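Local coordinates for putative potassium transport protein (Staphylococcus aureus 08BA02176, PDB 4XTT), which probably serves as the regulatory RCK subunit of a potassium transporter, whose C-terminal domain binds the second messenger cyclic di-AMP, at residues I45-G50 / I65-I70; H15-L20 / I70-D75. All blocks are in the same frame, centred on the assembly; numbering follows the deposited sequence.

Contact 1 (45-50 with 65-70) and contact 2 (15-20 with 70-75) join three neighbouring strands of the antiparallel sheet of the RCK C domain, with strand 68-72 in the middle. Their centres lie 13 Å apart, and they share I70. L69 N and L20 O, 2.9 Å apart, form a probable hydrogen bond between them, while I45 CD1 packs on I72 CG2 at 3.6 Å. Both contacts touch the second subunit. Cyclic di-AMP binds close by: strand 43-49 begins with the pocket residues N43 and I44, and the side chains of I45 in contact 1 and M71 in contact 2 each come to about 7 Å from a bound ligand.

Contact 1: residues I45-G50 / I65-I70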
ATOM      1  N   ILE A  45       1.694   3.263   0.922  1.00 39.16           N
ATOM      2  CA  ILE A  45       1.199   3.382  -0.453  1.00 39.06           C
ATOM      3  C   ILE A  45       2.154   4.236  -1.282  1.00 27.27           C
ATOM      4  O   ILE A  45       2.399   3.962  -2.458  1.00 23.17           O
ATOM      5  CB  ILE A  45      -0.224   3.994  -0.486  1.00 34.41           C
ATOM      6  CG1 ILE A  45      -1.161   3.168   0.390  1.00 51.35           C
ATOM      7  CG2 ILE A  45      -0.758   4.055  -1.898  1.00 28.80           C
ATOM      8  CD1 ILE A  45      -2.555   3.745   0.520  1.00 78.57           C
ATOM      9  N   ALA A  46       2.666   5.292  -0.656  1.00 24.21           N
ATOM     10  CA  ALA A  46       3.535   6.252  -1.322  1.00 23.39           C
ATOM     11  C   ALA A  46       4.320   7.084  -0.313  1.00 30.92           C
ATOM     12  O   ALA A  46       4.035   7.066   0.890  1.00 23.52           O
ATOM     13  CB  ALA A  46       2.725   7.166  -2.232  1.00 24.02           C
ATOM     14  N   ILE A  47       5.311   7.809  -0.822  1.00 28.77           N
ATOM     15  CA  ILE A  47       6.102   8.751  -0.035  1.00 29.81           C
ATOM     16  C   ILE A  47       5.993  10.119  -0.688  1.00 32.33           C
ATOM     17  O   ILE A  47       6.149  10.233  -1.907  1.00 42.48           O
ATOM     18  CB  ILE A  47       7.601   8.338   0.049  1.00 49.72           C
ATOM     19  CG1 ILE A  47       7.764   7.014   0.797  1.00 41.72           C
ATOM     20  CG2 ILE A  47       8.427   9.410   0.741  1.00 29.84           C
ATOM     21  CD1 ILE A  47       9.214   6.564   0.947  1.00 33.88           C
ATOM     22  N   LYS A  48       5.713  11.156   0.096  1.00 41.36           N
ATOM     23  CA  LYS A  48       5.725  12.512  -0.457  1.00 42.95           C
ATOM     24  C   LYS A  48       7.098  13.148  -0.347  1.00 37.45           C
ATOM     25  O   LYS A  48       7.568  13.469   0.746  1.00 39.31           O
ATOM     26  CB  LYS A  48       4.715  13.424   0.231  1.00 54.47           C
ATOM     27  CG  LYS A  48       3.295  13.229  -0.198  1.00 39.25           C
ATOM     28  CD  LYS A  48       2.512  14.524  -0.038  1.00 50.80           C
ATOM     29  CE  LYS A  48       3.044  15.609  -0.984  1.00 49.95           C
ATOM     30  NZ  LYS A  48       2.115  16.777  -1.127  1.00 48.18           N
ATOM     31  N   ARG A  49       7.739  13.325  -1.493  1.00 46.27           N
ATOM     32  CA  ARG A  49       9.027  13.989  -1.544  1.00 48.84           C
ATOM     33  C   ARG A  49       8.815  15.380  -2.140  1.00 54.16           C
ATOM     34  O   ARG A  49       8.491  15.530  -3.318  1.00 47.58           O
ATOM     35  CB  ARG A  49      10.034  13.186  -2.359  1.00 51.18           C
ATOM     36  CG  ARG A  49      11.439  13.767  -2.321  1.00 48.79           C
ATOM     37  CD  ARG A  49      12.360  12.891  -1.498  1.00 52.50           C
ATOM     38  NE  ARG A  49      12.613  11.615  -2.163  1.00 78.33           N
ATOM     39  CZ  ARG A  49      13.148  10.552  -1.571  1.00 69.93           C
ATOM     40  NH1 ARG A  49      13.344   9.436  -2.261  1.00 58.16           N
ATOM     41  NH2 ARG A  49      13.483  10.605  -0.288  1.00 71.34           N
ATOM     42  N   GLY A  50       9.007  16.393  -1.308  1.00 62.60           N
ATOM     43  CA  GLY A  50       8.647  17.748  -1.658  1.00 48.80           C
ATOM     44  C   GLY A  50       7.149  17.784  -1.860  1.00 55.68           C
ATOM     45  O   GLY A  50       6.395  17.568  -0.910  1.00 62.35           O
ATOM     46  N   ILE A  65      14.942  13.498   5.323  1.00 61.11           N
ATOM     47  CA  ILE A  65      14.208  14.403   6.190  1.00 69.92           C
ATOM     48  C   ILE A  65      13.081  15.085   5.409  1.00 67.90           C
ATOM     49  O   ILE A  65      13.269  15.547   4.281  1.00 54.36           O
ATOM     50  CB  ILE A  65      15.146  15.467   6.805  1.00 71.95           C
ATOM     51  CG1 ILE A  65      16.490  14.844   7.200  1.00 77.02           C
ATOM     52  CG2 ILE A  65      14.498  16.123   8.002  1.00 75.93           C
ATOM     53  CD1 ILE A  65      17.606  15.037   6.173  1.00 69.78           C
ATOM     54  N   GLY A  66      11.897  15.120   6.007  1.00 63.13           N
ATOM     55  CA  GLY A  66      10.757  15.763   5.387  1.00 59.69           C
ATOM     56  C   GLY A  66       9.909  14.836   4.540  1.00 58.36           C
ATOM     57  O   GLY A  66       8.841  15.235   4.066  1.00 55.48           O
ATOM     58  N   ASP A  67      10.379  13.605   4.348  1.00 56.86           N
ATOM     59  CA  ASP A  67       9.599  12.590   3.645  1.00 43.53           C
ATOM     60  C   ASP A  67       8.323  12.279   4.398  1.00 45.31           C
ATOM     61  O   ASP A  67       8.347  11.991   5.593  1.00 48.26           O
ATOM     62  CB  ASP A  67      10.407  11.307   3.452  1.00 50.32           C
ATOM     63  CG  ASP A  67      11.370  11.390   2.293  1.00 58.53           C
ATOM     64  OD1 ASP A  67      11.150  12.223   1.389  1.00 61.03           O
ATOM     65  OD2 ASP A  67      12.354  10.624   2.293  1.00 62.43           O
ATOM     66  N   ILE A  68       7.205  12.361   3.693  1.00 32.92           N
ATOM     67  CA  ILE A  68       5.914  12.061   4.280  1.00 42.47           C
ATOM     68  C   ILE A  68       5.447  10.669   3.863  1.00 39.89           C
ATOM     69  O   ILE A  68       5.125  10.439   2.696  1.00 48.44           O
ATOM     70  CB  ILE A  68       4.866  13.121   3.888  1.00 48.68           C
ATOM     71  CG1 ILE A  68       5.309  14.501   4.388  1.00 39.25           C
ATOM     72  CG2 ILE A  68       3.507  12.769   4.478  1.00 34.37           C
ATOM     73  CD1 ILE A  68       4.445  15.635   3.908  1.00 43.49           C
ATOM     74  N   LEU A  69       5.437   9.732   4.808  1.00 29.54           N
ATOM     75  CA  LEU A  69       4.957   8.391   4.506  1.00 37.67           C
ATOM     76  C   LEU A  69       3.437   8.392   4.530  1.00 27.00           C
ATOM     77  O   LEU A  69       2.823   8.831   5.501  1.00 23.12           O
ATOM     78  CB  LEU A  69       5.501   7.350   5.497  1.00 28.83           C
ATOM     79  CG  LEU A  69       7.007   7.337   5.768  1.00 34.88           C
ATOM     80  CD1 LEU A  69       7.390   6.118   6.576  1.00 23.43           C
ATOM     81  CD2 LEU A  69       7.808   7.385   4.477  1.00 52.33           C
ATOM     82  N   ILE A  70       2.829   7.908   3.454  1.00 26.53           N
ATOM     83  CA  ILE A  70       1.383   7.796   3.416  1.00 32.28           C
ATOM     84  C   ILE A  70       1.005   6.351   3.752  1.00 28.57           C
ATOM     85  O   ILE A  70       1.237   5.426   2.965  1.00 27.13           O
ATOM     86  CB  ILE A  70       0.824   8.212   2.047  1.00 19.28           C
ATOM     87  CG1 ILE A  70       1.400   9.570   1.643  1.00 26.64           C
ATOM     88  CG2 ILE A  70      -0.686   8.260   2.084  1.00 15.83           C
ATOM     89  CD1 ILE A  70       0.893  10.086   0.317  1.00 23.74           C
TER
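Carboxylate oxygen OD2 of D67 is gripped twice: by the guanidinium of R49 in a salt bridge, NH2 to OD2 2.8 Å, and by the backbone N of E64, in the turn that precedes strand 68-72. The pair closes one end of an antiparallel ladder in the RCK C-domain sheet. R49 starts with CG anti to the backbone N (chi1 -174°), then bends so that its head lies beside the acid, the two planes 54° apart. A flexible arginine can make this reach from the strand end.

Within the ladder, K48 and I68 exchange both backbone bonds, K48 N to I68 O at 2.8 Å and I68 N to K48 O at 3.2 Å, each nearly straight and on an in-plane lone pair of the carbonyl. Farther along, I70 faces two residues, taking a bond from I45 N and giving one to A46 O. With I45 in a helical backbone conformation (psi -40°) and A46 extended, this is a beta bulge with classic-type backbone angles, although only I45 N bonds to I70 O.

The side chains divide between the faces. I47 and L69 run side by side on one, branched apolar residues suited to a buried sheet surface, CG1 of I47 meeting CD2 of L69 at 3.7 Å. On the other, the methylenes of K48 serve as apolar filler: CB lies 3.7 Å from I68 CB, and the chain then leads its ammonium away. F53 of strand 52-55 also touches K48 and I70 here, where K48 CG crosses obliquely over I70 CD1 at 4.0 Å.

Contact 2: residues H15-L20 / I70-D75; sequences HSIVEL and IMIGHD
S16 OG donates a hydrogen bond to the syn lone pair of D75 OD1, 2.5 Å away. The hydroxyl sits between the backbone N and the carbonyl carbon (chi1 55°), within bonding distance of the acid near the corner at G73, beyond which H74 still pairs with H15 before helix 75-83 begins. Serine's short side chain fits here, also touching L78 of helix 75-83. The contact joins strand 15-21, outermost in this chain's sheet, to strand 68-72 of the RCK C domain and the start of helix 75-83. V18 and M71 trade backbone N-to-O bonds of 2.9 Å both ways; S16 N adds a weak one to G73 O.

On the face of I17, CG1 meets I72 CG1 at 3.7 Å, while CG2 touches I70 CG2 at 3.8 Å; L9 of helix 3-11 and Y8 of the second subunit cover I17. M71, on the opposite face, bends at chi3 to bring CE beside L20 CB at 4.0 Å, a flexible apolar chain that also packs on L78. H74 CD2 comes in the plane of the H15 ring at its edge, 3.4 Å from NE2, the rings 66° apart.

ND1 of H74 caps helix 75-83 at N76 N, which would favour a neutral ring protonated on NE2, consistent with its weak bond to E14. The helix's positive end would likewise tend to keep D75 ionised, as an acceptor for S16.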
ATOM      1  N   HIS A  15     -10.068   1.663  10.685  1.00 56.06           N
ATOM      2  CA  HIS A  15      -9.029   1.761   9.667  1.00 34.43           C
ATOM      3  C   HIS A  15      -9.010   3.173   9.109  1.00 50.42           C
ATOM      4  O   HIS A  15     -10.039   3.854   9.073  1.00 61.05           O
ATOM      5  CB  HIS A  15      -9.262   0.772   8.524  1.00 41.23           C
ATOM      6  CG  HIS A  15      -9.425  -0.652   8.961  1.00 53.61           C
ATOM      7  ND1 HIS A  15     -10.091  -1.585   8.201  1.00 49.02           N
ATOM      8  CD2 HIS A  15      -8.989  -1.303  10.064  1.00 47.93           C
ATOM      9  CE1 HIS A  15     -10.068  -2.754   8.822  1.00 44.19           C
ATOM     10  NE2 HIS A  15      -9.406  -2.607   9.953  1.00 52.94           N
ATOM     11  N   SER A  16      -7.830   3.614   8.687  1.00 48.30           N
ATOM     12  CA  SER A  16      -7.622   5.012   8.320  1.00 55.09           C
ATOM     13  C   SER A  16      -6.305   5.225   7.570  1.00 33.00           C
ATOM     14  O   SER A  16      -5.374   4.433   7.715  1.00 28.09           O
ATOM     15  CB  SER A  16      -7.684   5.903   9.565  1.00 42.15           C
ATOM     16  OG  SER A  16      -6.764   5.477  10.548  1.00 49.45           O
ATOM     17  N   ILE A  17      -6.268   6.241   6.707  1.00 35.40           N
ATOM     18  CA  ILE A  17      -5.017   6.653   6.072  1.00 31.26           C
ATOM     19  C   ILE A  17      -4.414   7.830   6.816  1.00 26.90           C
ATOM     20  O   ILE A  17      -5.079   8.823   7.096  1.00 32.30           O
ATOM     21  CB  ILE A  17      -5.186   7.052   4.595  1.00 32.64           C
ATOM     22  CG1 ILE A  17      -5.399   5.820   3.735  1.00 61.25           C
ATOM     23  CG2 ILE A  17      -3.920   7.686   4.063  1.00 25.83           C
ATOM     24  CD1 ILE A  17      -5.383   6.118   2.241  1.00 62.71           C
ATOM     25  N   VAL A  18      -3.149   7.679   7.171  1.00 27.10           N
ATOM     26  CA  VAL A  18      -2.463   8.638   8.007  1.00 30.88           C
ATOM     27  C   VAL A  18      -1.154   9.014   7.344  1.00 34.04           C
ATOM     28  O   VAL A  18      -0.485   8.177   6.736  1.00 37.71           O
ATOM     29  CB  VAL A  18      -2.201   8.071   9.423  1.00 33.53           C
ATOM     30  CG1 VAL A  18      -1.321   9.011  10.228  1.00 47.92           C
ATOM     31  CG2 VAL A  18      -3.526   7.813  10.144  1.00 23.94           C
ATOM     32  N   GLU A  19      -0.816  10.291   7.408  1.00 41.65           N
ATOM     33  CA  GLU A  19       0.495  10.755   6.996  1.00 27.33           C
ATOM     34  C   GLU A  19       1.450  10.884   8.175  1.00 26.05           C
ATOM     35  O   GLU A  19       1.058  11.299   9.264  1.00 36.45           O
ATOM     36  CB  GLU A  19       0.372  12.077   6.252  1.00 34.51           C
ATOM     37  CG  GLU A  19       0.057  11.897   4.785  1.00 39.47           C
ATOM     38  CD  GLU A  19      -0.173  13.212   4.089  1.00 44.09           C
ATOM     39  OE1 GLU A  19       0.309  14.245   4.604  1.00 40.33           O
ATOM     40  OE2 GLU A  19      -0.792  13.203   3.004  1.00 41.59           O
ATOM     41  N   LEU A  20       2.710  10.537   7.951  1.00 34.28           N
ATOM     42  CA  LEU A  20       3.710  10.628   9.006  1.00 44.48           C
ATOM     43  C   LEU A  20       5.018  11.176   8.447  1.00 46.28           C
ATOM     44  O   LEU A  20       5.629  10.578   7.562  1.00 35.08           O
ATOM     45  CB  LEU A  20       3.947   9.261   9.647  1.00 43.81           C
ATOM     46  CG  LEU A  20       4.981   9.282  10.769  1.00 40.94           C
ATOM     47  CD1 LEU A  20       4.459  10.119  11.923  1.00 55.38           C
ATOM     48  CD2 LEU A  20       5.332   7.881  11.231  1.00 62.72           C
ATOM     49  N   ILE A  70       2.829   7.908   3.454  1.00 26.53           N
ATOM     50  CA  ILE A  70       1.383   7.796   3.416  1.00 32.28           C
ATOM     51  C   ILE A  70       1.005   6.351   3.752  1.00 28.57           C
ATOM     52  O   ILE A  70       1.237   5.426   2.965  1.00 27.13           O
ATOM     53  CB  ILE A  70       0.824   8.212   2.047  1.00 19.28           C
ATOM     54  CG1 ILE A  70       1.400   9.570   1.643  1.00 26.64           C
ATOM     55  CG2 ILE A  70      -0.686   8.260   2.084  1.00 15.83           C
ATOM     56  CD1 ILE A  70       0.893  10.086   0.317  1.00 23.74           C
ATOM     57  N   MET A  71       0.413   6.163   4.925  1.00 30.40           N
ATOM     58  CA  MET A  71       0.226   4.819   5.447  1.00 28.92           C
ATOM     59  C   MET A  71      -1.239   4.453   5.541  1.00 27.79           C
ATOM     60  O   MET A  71      -2.097   5.301   5.799  1.00 28.39           O
ATOM     61  CB  MET A  71       0.863   4.693   6.824  1.00 25.92           C
ATOM     62  CG  MET A  71       2.291   5.157   6.897  1.00 25.19           C
ATOM     63  SD  MET A  71       2.895   5.077   8.589  1.00 35.58           S
ATOM     64  CE  MET A  71       1.595   5.985   9.417  1.00 42.98           C
ATOM     65  N   ILE A  72      -1.514   3.169   5.366  1.00 28.71           N
ATOM     66  CA  ILE A  72      -2.864   2.663   5.491  1.00 31.62           C
ATOM     67  C   ILE A  72      -2.829   1.357   6.278  1.00 32.11           C
ATOM     68  O   ILE A  72      -1.978   0.498   6.038  1.00 33.76           O
ATOM     69  CB  ILE A  72      -3.500   2.500   4.092  1.00 42.48           C
ATOM     70  CG1 ILE A  72      -4.976   2.149   4.190  1.00 60.79           C
ATOM     71  CG2 ILE A  72      -2.751   1.469   3.259  1.00 71.64           C
ATOM     72  CD1 ILE A  72      -5.654   2.186   2.843  1.00 67.38           C
ATOM     73  N   GLY A  73      -3.737   1.226   7.241  1.00 41.04           N
ATOM     74  CA  GLY A  73      -3.777   0.063   8.112  1.00 29.89           C
ATOM     75  C   GLY A  73      -4.741   0.239   9.274  1.00 36.06           C
ATOM     76  O   GLY A  73      -5.470   1.233   9.357  1.00 36.54           O
ATOM     77  N   HIS A  74      -4.759  -0.743  10.168  1.00 31.50           N
ATOM     78  CA  HIS A  74      -5.608  -0.698  11.351  1.00 43.79           C
ATOM     79  C   HIS A  74      -5.114   0.379  12.309  1.00 32.92           C
ATOM     80  O   HIS A  74      -3.906   0.585  12.436  1.00 30.90           O
ATOM     81  CB  HIS A  74      -5.626  -2.070  12.032  1.00 40.61           C
ATOM     82  CG  HIS A  74      -6.706  -2.232  13.053  1.00 34.77           C
ATOM     83  ND1 HIS A  74      -6.593  -1.747  14.341  1.00 35.83           N
ATOM     84  CD2 HIS A  74      -7.915  -2.836  12.986  1.00 34.54           C
ATOM     85  CE1 HIS A  74      -7.687  -2.042  15.016  1.00 37.95           C
ATOM     86  NE2 HIS A  74      -8.508  -2.702  14.218  1.00 38.64           N
ATOM     87  N   ASP A  75      -6.039   1.042  13.002  1.00 33.48           N
ATOM     88  CA  ASP A  75      -5.681   2.167  13.872  1.00 31.80           C
ATOM     89  C   ASP A  75      -4.724   1.779  14.990  1.00 36.42           C
ATOM     90  O   ASP A  75      -3.840   2.550  15.351  1.00 44.22           O
ATOM     91  CB  ASP A  75      -6.927   2.779  14.509  1.00 36.33           C
ATOM     92  CG  ASP A  75      -7.726   3.614  13.545  1.00 46.76           C
ATOM     93  OD1 ASP A  75      -7.212   3.916  12.448  1.00 51.48           O
ATOM     94  OD2 ASP A  75      -8.870   3.974  13.896  1.00 64.65           O
TER